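Local coordinates for DUF4785 domain-containing protein (Legionella pneumophila subsp. pneumophila, PDB 4KH9) that is of unknown function but binds calcium ions and is built from three domains, two of them related to immunoglobulin-like E-set folds, at residues Ser65-Pro69 with Gly132-Phe136; Val73-Gln79 with Ala148-Ser154; Thr162-Thr168 with Arg255-Phe261. Where two conformers were deposited one is given. Residue numbers count along the deposited sequence, not the author numbering.

Interaction 1 of 3, residues Ser65-Pro69 with Gly132-Phe136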
loop_
_atom_site.group_PDB
_atom_site.type_symbol
_atom_site.label_atom_id
_atom_site.label_comp_id
_atom_site.label_asym_id
_atom_site.label_seq_id
_atom_site.Cartn_x
_atom_site.Cartn_y
_atom_site.Cartn_z
ATOM N N SER A 65 -20.901 4.962 -14.212
ATOM C CA SER A 65 -20.917 6.418 -14.330
ATOM C C SER A 65 -19.578 6.934 -14.851
ATOM O O SER A 65 -18.521 6.575 -14.341
ATOM C CB SER A 65 -21.250 7.056 -12.978
ATOM O OG SER A 65 -20.270 6.727 -12.008
ATOM N N THR A 66 -19.635 7.706 -15.931
ATOM C CA THR A 66 -18.462 8.269 -16.554
ATOM C C THR A 66 -18.659 9.773 -16.674
ATOM O O THR A 66 -19.788 10.235 -16.783
ATOM C CB THR A 66 -18.169 7.578 -17.920
ATOM O OG1 THR A 66 -19.162 7.960 -18.858
ATOM C CG2 THR A 66 -18.070 6.038 -17.816
ATOM N N LEU A 67 -17.560 10.526 -16.682
ATOM C CA LEU A 67 -17.570 11.983 -16.784
ATOM C C LEU A 67 -16.930 12.465 -18.098
ATOM O O LEU A 67 -17.027 13.659 -18.450
ATOM C CB LEU A 67 -16.825 12.597 -15.583
ATOM C CG LEU A 67 -17.412 12.267 -14.198
ATOM C CD1 LEU A 67 -16.516 12.797 -13.090
ATOM C CD2 LEU A 67 -18.877 12.785 -14.071
ATOM N N ALA A 68 -16.280 11.550 -18.824
ATOM C CA ALA A 68 -15.707 11.916 -20.117
ATOM C C ALA A 68 -15.877 10.790 -21.101
ATOM O O ALA A 68 -16.036 9.643 -20.684
ATOM C CB ALA A 68 -14.246 12.282 -19.966
ATOM N N PRO A 69 -15.807 11.055 -22.419
ATOM C CA PRO A 69 -15.928 9.945 -23.367
ATOM C C PRO A 69 -14.721 9.002 -23.285
ATOM O O PRO A 69 -13.637 9.370 -22.784
ATOM C CB PRO A 69 -16.005 10.650 -24.725
ATOM C CG PRO A 69 -15.325 11.957 -24.539
ATOM C CD PRO A 69 -15.613 12.349 -23.114
ATOM N N GLY A 132 -20.578 9.106 -26.012
ATOM C CA GLY A 132 -20.374 10.150 -25.012
ATOM C C GLY A 132 -20.133 9.672 -23.588
ATOM O O GLY A 132 -19.405 8.700 -23.359
ATOM N N TYR A 133 -20.742 10.364 -22.608
ATOM C CA TYR A 133 -20.541 10.024 -21.202
ATOM C C TYR A 133 -21.796 10.232 -20.397
ATOM O O TYR A 133 -22.747 10.834 -20.874
ATOM C CB TYR A 133 -19.389 10.849 -20.597
ATOM C CG TYR A 133 -19.613 12.339 -20.649
ATOM C CD1 TYR A 133 -19.234 13.084 -21.766
ATOM C CD2 TYR A 133 -20.167 13.018 -19.566
ATOM C CE1 TYR A 133 -19.445 14.461 -21.818
ATOM C CE2 TYR A 133 -20.390 14.388 -19.612
ATOM C CZ TYR A 133 -20.007 15.110 -20.730
ATOM O OH TYR A 133 -20.190 16.469 -20.751
ATOM N N GLY A 134 -21.770 9.738 -19.170
ATOM C CA GLY A 134 -22.877 9.875 -18.241
ATOM C C GLY A 134 -23.203 8.574 -17.559
ATOM O O GLY A 134 -22.300 7.825 -17.174
ATOM N N LYS A 135 -24.498 8.294 -17.419
ATOM C CA LYS A 135 -24.949 7.106 -16.718
ATOM C C LYS A 135 -25.264 5.991 -17.714
ATOM O O LYS A 135 -26.205 6.075 -18.506
ATOM C CB LYS A 135 -26.152 7.436 -15.815
ATOM C CG LYS A 135 -26.827 6.237 -15.169
ATOM C CD LYS A 135 -28.108 6.683 -14.464
ATOM C CE LYS A 135 -29.139 5.578 -14.398
ATOM N NZ LYS A 135 -30.357 5.988 -13.644
ATOM N N PHE A 136 -24.410 4.966 -17.689
ATOM C CA PHE A 136 -24.557 3.744 -18.458
ATOM C C PHE A 136 -25.109 2.712 -17.486
ATOM O O PHE A 136 -24.859 2.816 -16.284
ATOM C CB PHE A 136 -23.239 3.295 -19.102
ATOM C CG PHE A 136 -22.656 4.154 -20.195
ATOM C CD1 PHE A 136 -21.992 5.337 -19.892
ATOM C CD2 PHE A 136 -22.719 3.753 -21.525
ATOM C CE1 PHE A 136 -21.432 6.125 -20.905
ATOM C CE2 PHE A 136 -22.153 4.536 -22.538
ATOM C CZ PHE A 136 -21.493 5.711 -22.223
HETATM O O HOH W 1 -17.433 7.377 -21.342
#
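At the end of a short antiparallel strand pair in the N-terminal DUF4785 domain, the chain of residues 65-69 leaves the sheet beside the incoming segment 132-136. The main bond runs from Thr66 N to Gly134 O (2.9 Å), and the Thr66 hydroxyl supplies a second, accepting from Gly134 N at OG1 (3.2 Å). Threonine suits this place because its short side chain puts a hydroxyl acceptor within reach of Gly134 N across the gap. A water, with more acceptors in reach than protons to give, bridges Ala68 O (2.7 Å), Gly132 O (3.1 Å) and Thr66 OG1 (3.1 Å). Ser65 and Lys135 form a non-hydrogen-bonded pair, with a CA-H...O contact from Ser65 CA to Gly134 O (3.5 Å). The glycines answer to the backbone: Gly132 has positive phi, and at the angles of Gly134 a CB would jam against the preceding carbonyl. Asp157 accepts from the backbone N atoms of Leu67 and Ala68. Packing comes last. The Tyr133 ring lies under the bend, with Leu67 O over one face, while the edge of the Phe136 ring meets Thr66. Pro69, a rigid apolar residue, touches the tyrosine ring obliquely, its CD 3.9 Å from Tyr133 CD1.

Interaction 2 of 3, residues Val73-Gln79 with Ala148-Ser154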
loop_
_atom_site.group_PDB
_atom_site.type_symbol
_atom_site.label_atom_id
_atom_site.label_comp_id
_atom_site.label_asym_id
_atom_site.label_seq_id
_atom_site.Cartn_x
_atom_site.Cartn_y
_atom_site.Cartn_z
ATOM N N VAL A 73 -13.748 0.004 -19.204
ATOM C CA VAL A 73 -14.525 -0.820 -18.267
ATOM C C VAL A 73 -14.016 -2.274 -18.288
ATOM O O VAL A 73 -13.811 -2.849 -19.357
ATOM C CB VAL A 73 -16.041 -0.738 -18.582
ATOM C CG1 VAL A 73 -16.877 -1.588 -17.613
ATOM C CG2 VAL A 73 -16.523 0.722 -18.562
ATOM N N ARG A 74 -13.818 -2.845 -17.076
ATOM C CA ARG A 74 -13.377 -4.226 -16.908
ATOM C C ARG A 74 -14.318 -4.967 -15.953
ATOM O O ARG A 74 -14.594 -4.489 -14.856
ATOM C CB ARG A 74 -11.923 -4.279 -16.407
ATOM C CG ARG A 74 -11.357 -5.706 -16.294
ATOM C CD ARG A 74 -9.878 -5.761 -15.995
ATOM N NE ARG A 74 -9.504 -5.103 -14.739
ATOM C CZ ARG A 74 -8.870 -3.934 -14.659
ATOM N NH1 ARG A 74 -8.564 -3.258 -15.760
ATOM N NH2 ARG A 74 -8.555 -3.424 -13.474
ATOM N N ILE A 75 -14.794 -6.139 -16.374
ATOM C CA ILE A 75 -15.678 -6.983 -15.566
ATOM C C ILE A 75 -15.025 -8.364 -15.441
ATOM O O ILE A 75 -14.829 -9.028 -16.458
ATOM C CB ILE A 75 -17.080 -7.057 -16.217
ATOM C CG1 ILE A 75 -17.678 -5.651 -16.435
ATOM C CG2 ILE A 75 -18.031 -8.021 -15.449
ATOM C CD1 ILE A 75 -18.269 -5.488 -17.873
ATOM N N THR A 76 -14.656 -8.771 -14.216
ATOM C CA THR A 76 -14.014 -10.073 -13.960
ATOM C C THR A 76 -14.822 -10.833 -12.906
ATOM O O THR A 76 -15.270 -10.227 -11.932
ATOM C CB THR A 76 -12.529 -9.931 -13.537
ATOM O OG1 THR A 76 -12.453 -9.282 -12.276
ATOM C CG2 THR A 76 -11.693 -9.145 -14.553
ATOM N N PRO A 77 -15.045 -12.144 -13.096
ATOM C CA PRO A 77 -15.790 -12.905 -12.073
ATOM C C PRO A 77 -14.915 -13.128 -10.833
ATOM O O PRO A 77 -13.699 -13.249 -10.954
ATOM C CB PRO A 77 -16.164 -14.209 -12.783
ATOM C CG PRO A 77 -15.246 -14.326 -13.945
ATOM C CD PRO A 77 -14.554 -13.017 -14.188
ATOM N N LEU A 78 -15.537 -13.149 -9.638
ATOM C CA LEU A 78 -14.829 -13.335 -8.371
ATOM C C LEU A 78 -14.799 -14.816 -7.947
ATOM O O LEU A 78 -14.216 -15.152 -6.915
ATOM C CB LEU A 78 -15.433 -12.441 -7.281
ATOM C CG LEU A 78 -15.238 -10.927 -7.548
ATOM C CD1 LEU A 78 -15.984 -10.096 -6.549
ATOM C CD2 LEU A 78 -13.769 -10.544 -7.555
ATOM N N GLN A 79 -15.365 -15.696 -8.785
ATOM C CA GLN A 79 -15.338 -17.156 -8.691
ATOM C C GLN A 79 -14.783 -17.696 -9.984
ATOM O O GLN A 79 -14.807 -16.991 -10.995
ATOM C CB GLN A 79 -16.723 -17.749 -8.409
ATOM C CG GLN A 79 -17.252 -17.514 -7.002
ATOM C CD GLN A 79 -18.656 -18.036 -6.859
ATOM O OE1 GLN A 79 -19.492 -17.956 -7.773
ATOM N NE2 GLN A 79 -18.941 -18.601 -5.701
ATOM N N ALA A 148 -20.816 -16.772 -12.271
ATOM C CA ALA A 148 -20.243 -16.444 -10.973
ATOM C C ALA A 148 -21.265 -15.685 -10.118
ATOM O O ALA A 148 -22.139 -15.000 -10.650
ATOM C CB ALA A 148 -18.979 -15.600 -11.153
ATOM N N ASP A 149 -21.163 -15.826 -8.804
ATOM C CA ASP A 149 -22.018 -15.116 -7.842
ATOM C C ASP A 149 -21.773 -13.625 -7.848
ATOM O O ASP A 149 -22.706 -12.845 -7.647
ATOM C CB ASP A 149 -21.733 -15.616 -6.422
ATOM C CG ASP A 149 -22.270 -16.980 -6.055
ATOM O OD1 ASP A 149 -23.053 -17.549 -6.855
ATOM O OD2 ASP A 149 -21.966 -17.448 -4.937
ATOM N N ALA A 150 -20.493 -13.238 -8.033
ATOM C CA ALA A 150 -20.071 -11.857 -7.935
ATOM C C ALA A 150 -18.953 -11.518 -8.925
ATOM O O ALA A 150 -18.299 -12.397 -9.507
ATOM C CB ALA A 150 -19.620 -11.551 -6.518
ATOM N N TYR A 151 -18.818 -10.214 -9.182
ATOM C CA TYR A 151 -17.889 -9.646 -10.155
ATOM C C TYR A 151 -17.258 -8.402 -9.646
ATOM O O TYR A 151 -17.865 -7.698 -8.854
ATOM C CB TYR A 151 -18.656 -9.280 -11.475
ATOM C CG TYR A 151 -19.502 -10.417 -11.995
ATOM C CD1 TYR A 151 -20.733 -10.722 -11.408
ATOM C CD2 TYR A 151 -19.019 -11.277 -12.981
ATOM C CE1 TYR A 151 -21.469 -11.842 -11.801
ATOM C CE2 TYR A 151 -19.749 -12.400 -13.383
ATOM C CZ TYR A 151 -20.971 -12.678 -12.784
ATOM O OH TYR A 151 -21.691 -13.797 -13.118
HETATM N N MSE A 152 -16.052 -8.128 -10.122
HETATM C CA MSE A 152 -15.342 -6.887 -9.870
HETATM C C MSE A 152 -15.517 -6.019 -11.091
HETATM O O MSE A 152 -15.192 -6.450 -12.200
HETATM C CB MSE A 152 -13.849 -7.116 -9.556
HETATM C CG MSE A 152 -13.085 -5.811 -9.254
HETATM SE SE MSE A 152 -13.628 -4.938 -7.602
HETATM C CE MSE A 152 -12.702 -6.117 -6.348
ATOM N N ILE A 153 -16.093 -4.840 -10.909
ATOM C CA ILE A 153 -16.264 -3.866 -11.978
ATOM C C ILE A 153 -15.216 -2.811 -11.759
ATOM O O ILE A 153 -15.156 -2.233 -10.676
ATOM C CB ILE A 153 -17.684 -3.241 -12.066
ATOM C CG1 ILE A 153 -18.810 -4.290 -12.033
ATOM C CG2 ILE A 153 -17.803 -2.290 -13.302
ATOM C CD1 ILE A 153 -18.855 -5.290 -13.111
ATOM N N SER A 154 -14.425 -2.541 -12.771
ATOM C CA SER A 154 -13.417 -1.500 -12.717
ATOM C C SER A 154 -13.694 -0.484 -13.829
ATOM O O SER A 154 -13.875 -0.862 -14.988
ATOM C CB SER A 154 -12.024 -2.097 -12.842
ATOM O OG SER A 154 -11.051 -1.073 -12.784
HETATM O O HOH W 2 -12.441 -5.886 -13.098
#
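Strands 73-77 and 150-154 run antiparallel, their axes 4.6 Å apart at closest approach, and most of the polar backbone atoms facing across the pair are satisfied by each other. Arg74 and Ser154 form one hydrogen-bonded pair, Arg74 N giving to Ser154 O and Ser154 N to Arg74 O, both at 2.9 Å. Two residues on, Thr76 N donates to Met152 O (3.1 Å) and Met152 N to Thr76 O (2.9 Å). Met152 O also accepts from a water (2.9 Å). Proline has no amide hydrogen, but Pro77 occupies a non-hydrogen-bonded position opposite Tyr151, so no bond across this pair is lost. The ladder resumes with Leu78 N to Ala150 O (2.9 Å). Beyond it the Gln79 side chain takes over from the backbone: OE1 accepts from Asp149 N (2.9 Å), and NE2 gives a weak bond to Asp149 OD2 (3.3 Å). Tyr151 OH bonds weakly back to Ala148 O (2.8 Å).

Ile75, Ile153, Pro77 and Tyr151 share one face. Ile75 CG1 meets Ile153 CD1 at 3.5 Å, and both isoleucines reach Leu138 of strand 135-140, as apolar branched residues should in a buried layer. The other face carries Arg74, Thr76, Met152 and Ser154, more polar and partly exposed; Ser154 CB lies over the Arg74 guanidinium. With strands 48-54 and 123-126 flanking the pair, this is the centre of a four-stranded antiparallel sheet, its apolar face packing on Leu138 of a second sheet, consistent with a beta sandwich.

Interaction 3 of 3, residues Thr162-Thr168 with Arg255-Phe261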
loop_
_atom_site.group_PDB
_atom_site.type_symbol
_atom_site.label_atom_id
_atom_site.label_comp_id
_atom_site.label_asym_id
_atom_site.label_seq_id
_atom_site.Cartn_x
_atom_site.Cartn_y
_atom_site.Cartn_z
ATOM N N THR A 162 -11.397 14.797 -13.343
ATOM C CA THR A 162 -11.826 14.601 -11.946
ATOM C C THR A 162 -11.076 13.413 -11.365
ATOM O O THR A 162 -11.144 12.299 -11.905
ATOM C CB THR A 162 -13.346 14.430 -11.797
ATOM O OG1 THR A 162 -13.993 15.614 -12.229
ATOM C CG2 THR A 162 -13.765 14.167 -10.330
ATOM N N TYR A 163 -10.324 13.659 -10.273
ATOM C CA TYR A 163 -9.576 12.592 -9.643
ATOM C C TYR A 163 -9.732 12.625 -8.136
ATOM O O TYR A 163 -10.097 13.655 -7.555
ATOM C CB TYR A 163 -8.084 12.658 -10.019
ATOM C CG TYR A 163 -7.406 13.951 -9.637
ATOM C CD1 TYR A 163 -6.827 14.114 -8.379
ATOM C CD2 TYR A 163 -7.302 15.006 -10.549
ATOM C CE1 TYR A 163 -6.157 15.286 -8.037
ATOM C CE2 TYR A 163 -6.650 16.193 -10.208
ATOM C CZ TYR A 163 -6.063 16.319 -8.956
ATOM O OH TYR A 163 -5.401 17.465 -8.604
ATOM N N LEU A 164 -9.458 11.483 -7.518
ATOM C CA LEU A 164 -9.453 11.316 -6.072
ATOM C C LEU A 164 -8.029 11.243 -5.631
ATOM O O LEU A 164 -7.274 10.447 -6.190
ATOM C CB LEU A 164 -10.219 10.052 -5.655
ATOM C CG LEU A 164 -10.319 9.790 -4.148
ATOM C CD1 LEU A 164 -11.256 10.790 -3.479
ATOM C CD2 LEU A 164 -10.756 8.384 -3.875
ATOM N N GLU A 165 -7.634 12.067 -4.654
ATOM C CA GLU A 165 -6.266 12.011 -4.125
ATOM C C GLU A 165 -6.296 11.467 -2.671
ATOM O O GLU A 165 -7.084 11.928 -1.877
ATOM C CB GLU A 165 -5.588 13.381 -4.211
ATOM C CG GLU A 165 -4.130 13.309 -3.792
ATOM C CD GLU A 165 -3.348 14.586 -4.023
ATOM O OE1 GLU A 165 -3.161 14.951 -5.204
ATOM O OE2 GLU A 165 -2.883 15.198 -3.032
ATOM N N VAL A 166 -5.466 10.446 -2.365
ATOM C CA VAL A 166 -5.385 9.823 -1.042
ATOM C C VAL A 166 -3.927 9.742 -0.615
ATOM O O VAL A 166 -3.036 9.610 -1.467
ATOM C CB VAL A 166 -6.046 8.421 -0.988
ATOM C CG1 VAL A 166 -7.510 8.486 -1.393
ATOM C CG2 VAL A 166 -5.282 7.393 -1.831
ATOM N N GLU A 167 -3.677 9.811 0.685
ATOM C CA GLU A 167 -2.328 9.640 1.267
ATOM C C GLU A 167 -2.418 9.406 2.774
ATOM O O GLU A 167 -3.399 9.799 3.381
ATOM C CB GLU A 167 -1.394 10.831 0.982
ATOM C CG GLU A 167 -1.864 12.164 1.511
ATOM C CD GLU A 167 -0.837 13.277 1.415
ATOM O OE1 GLU A 167 0.253 13.143 2.017
ATOM O OE2 GLU A 167 -1.139 14.300 0.760
ATOM N N THR A 168 -1.379 8.796 3.375
ATOM C CA THR A 168 -1.321 8.619 4.833
ATOM C C THR A 168 -0.166 9.512 5.351
ATOM O O THR A 168 0.671 9.936 4.553
ATOM C CB THR A 168 -1.214 7.156 5.240
ATOM O OG1 THR A 168 -0.024 6.590 4.721
ATOM C CG2 THR A 168 -2.411 6.330 4.781
ATOM N N ARG A 255 -15.511 7.969 -7.359
ATOM C CA ARG A 255 -14.100 7.647 -7.378
ATOM C C ARG A 255 -13.755 6.727 -6.218
ATOM O O ARG A 255 -14.265 6.882 -5.117
ATOM C CB ARG A 255 -13.223 8.921 -7.325
ATOM C CG ARG A 255 -13.224 9.870 -8.537
ATOM C CD ARG A 255 -12.457 9.306 -9.695
ATOM N NE ARG A 255 -12.583 10.100 -10.926
ATOM C CZ ARG A 255 -13.454 9.870 -11.909
ATOM N NH1 ARG A 255 -14.370 8.911 -11.792
ATOM N NH2 ARG A 255 -13.432 10.613 -13.003
ATOM N N SER A 256 -12.858 5.788 -6.458
ATOM C CA SER A 256 -12.331 4.929 -5.424
ATOM C C SER A 256 -10.821 4.986 -5.508
ATOM O O SER A 256 -10.267 5.282 -6.567
ATOM C CB SER A 256 -12.876 3.505 -5.494
ATOM O OG SER A 256 -12.174 2.770 -6.465
ATOM N N GLY A 257 -10.167 4.834 -4.376
ATOM C CA GLY A 257 -8.718 4.940 -4.332
ATOM C C GLY A 257 -8.085 4.051 -3.301
ATOM O O GLY A 257 -8.751 3.592 -2.376
ATOM N N HIS A 258 -6.795 3.816 -3.507
ATOM C CA HIS A 258 -5.937 2.965 -2.694
ATOM C C HIS A 258 -4.590 3.605 -2.466
ATOM O O HIS A 258 -4.110 4.331 -3.344
ATOM C CB HIS A 258 -5.683 1.598 -3.392
ATOM C CG HIS A 258 -6.878 0.764 -3.755
ATOM N ND1 HIS A 258 -7.295 -0.292 -2.960
ATOM C CD2 HIS A 258 -7.624 0.780 -4.882
ATOM C CE1 HIS A 258 -8.310 -0.850 -3.605
ATOM N NE2 HIS A 258 -8.541 -0.241 -4.767
ATOM N N THR A 259 -3.930 3.268 -1.364
ATOM C CA THR A 259 -2.537 3.641 -1.139
ATOM C C THR A 259 -1.979 2.625 -0.130
ATOM O O THR A 259 -2.702 2.089 0.713
ATOM C CB THR A 259 -2.243 5.113 -0.808
ATOM O OG1 THR A 259 -0.861 5.300 -1.165
ATOM C CG2 THR A 259 -2.502 5.480 0.671
ATOM N N ALA A 260 -0.706 2.283 -0.319
ATOM C CA ALA A 260 -0.013 1.285 0.479
ATOM C C ALA A 260 0.769 1.925 1.611
ATOM O O ALA A 260 1.276 3.042 1.501
ATOM C CB ALA A 260 0.939 0.474 -0.408
ATOM N N PHE A 261 0.906 1.175 2.693
ATOM C CA PHE A 261 1.735 1.572 3.822
ATOM C C PHE A 261 2.247 0.299 4.470
ATOM O O PHE A 261 1.653 -0.771 4.308
ATOM C CB PHE A 261 0.998 2.500 4.818
ATOM C CG PHE A 261 -0.201 1.902 5.511
ATOM C CD1 PHE A 261 -1.484 2.021 4.956
ATOM C CD2 PHE A 261 -0.063 1.277 6.748
ATOM C CE1 PHE A 261 -2.599 1.497 5.611
ATOM C CE2 PHE A 261 -1.178 0.771 7.418
ATOM C CZ PHE A 261 -2.443 0.893 6.848
#
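Strands 163-168 and 255-261 face each other without pairing in the central domain, whose all-beta build is consistent with an E-set, immunoglobulin-like beta sandwich. Their axes run nearly parallel, at 23°, but stand 6.8 Å apart, and side chains rather than a backbone ladder join them. The hydrogen bonds gather at one end: Arg255 NE and NH2 both donate to Thr162 O, at 2.8 and 3.0 Å. Arginine fits because one guanidinium edge offers two donors to a single carbonyl, while NH2 also forms a salt bridge with Asp157. Van der Waals packing follows: beside the hydrogen bonds Leu164 CB meets Arg255 CB (3.6 Å), and Leu164 CD2 lies against Gly257 N (3.6 Å). A side chain on Gly257 would be tight against Leu164 and Val166. Farther along, Thr259 and Thr168 bring methyl groups inward, while the hydroxyls of both are bonded to Asn42. Beta-branched Val166 suits this extended, buried strand, and its CG2 lies 3.6 Å from His258 O and 3.9 Å from Thr259 CB.

In the fold
From the N terminus the chain first passes through residues 65-69 and then 73-79, the openings of interactions 1 and 2. Interaction 1 closes its loop when the chain returns at 132-136, and interaction 2 closes later, at 148-154, so the two cross. The chain thus alternates between the two four-stranded sheets of the N-terminal domain, one contact in each. Strand 163-168 then opens interaction 3, in series with the others, and an 86-residue excursion through the central domain ends at 255-261. One place where the domains meet is Leu67 of interaction 1, which packs on Thr162 and Arg255 of interaction 3, whereas interactions 2 and 3 do not touch.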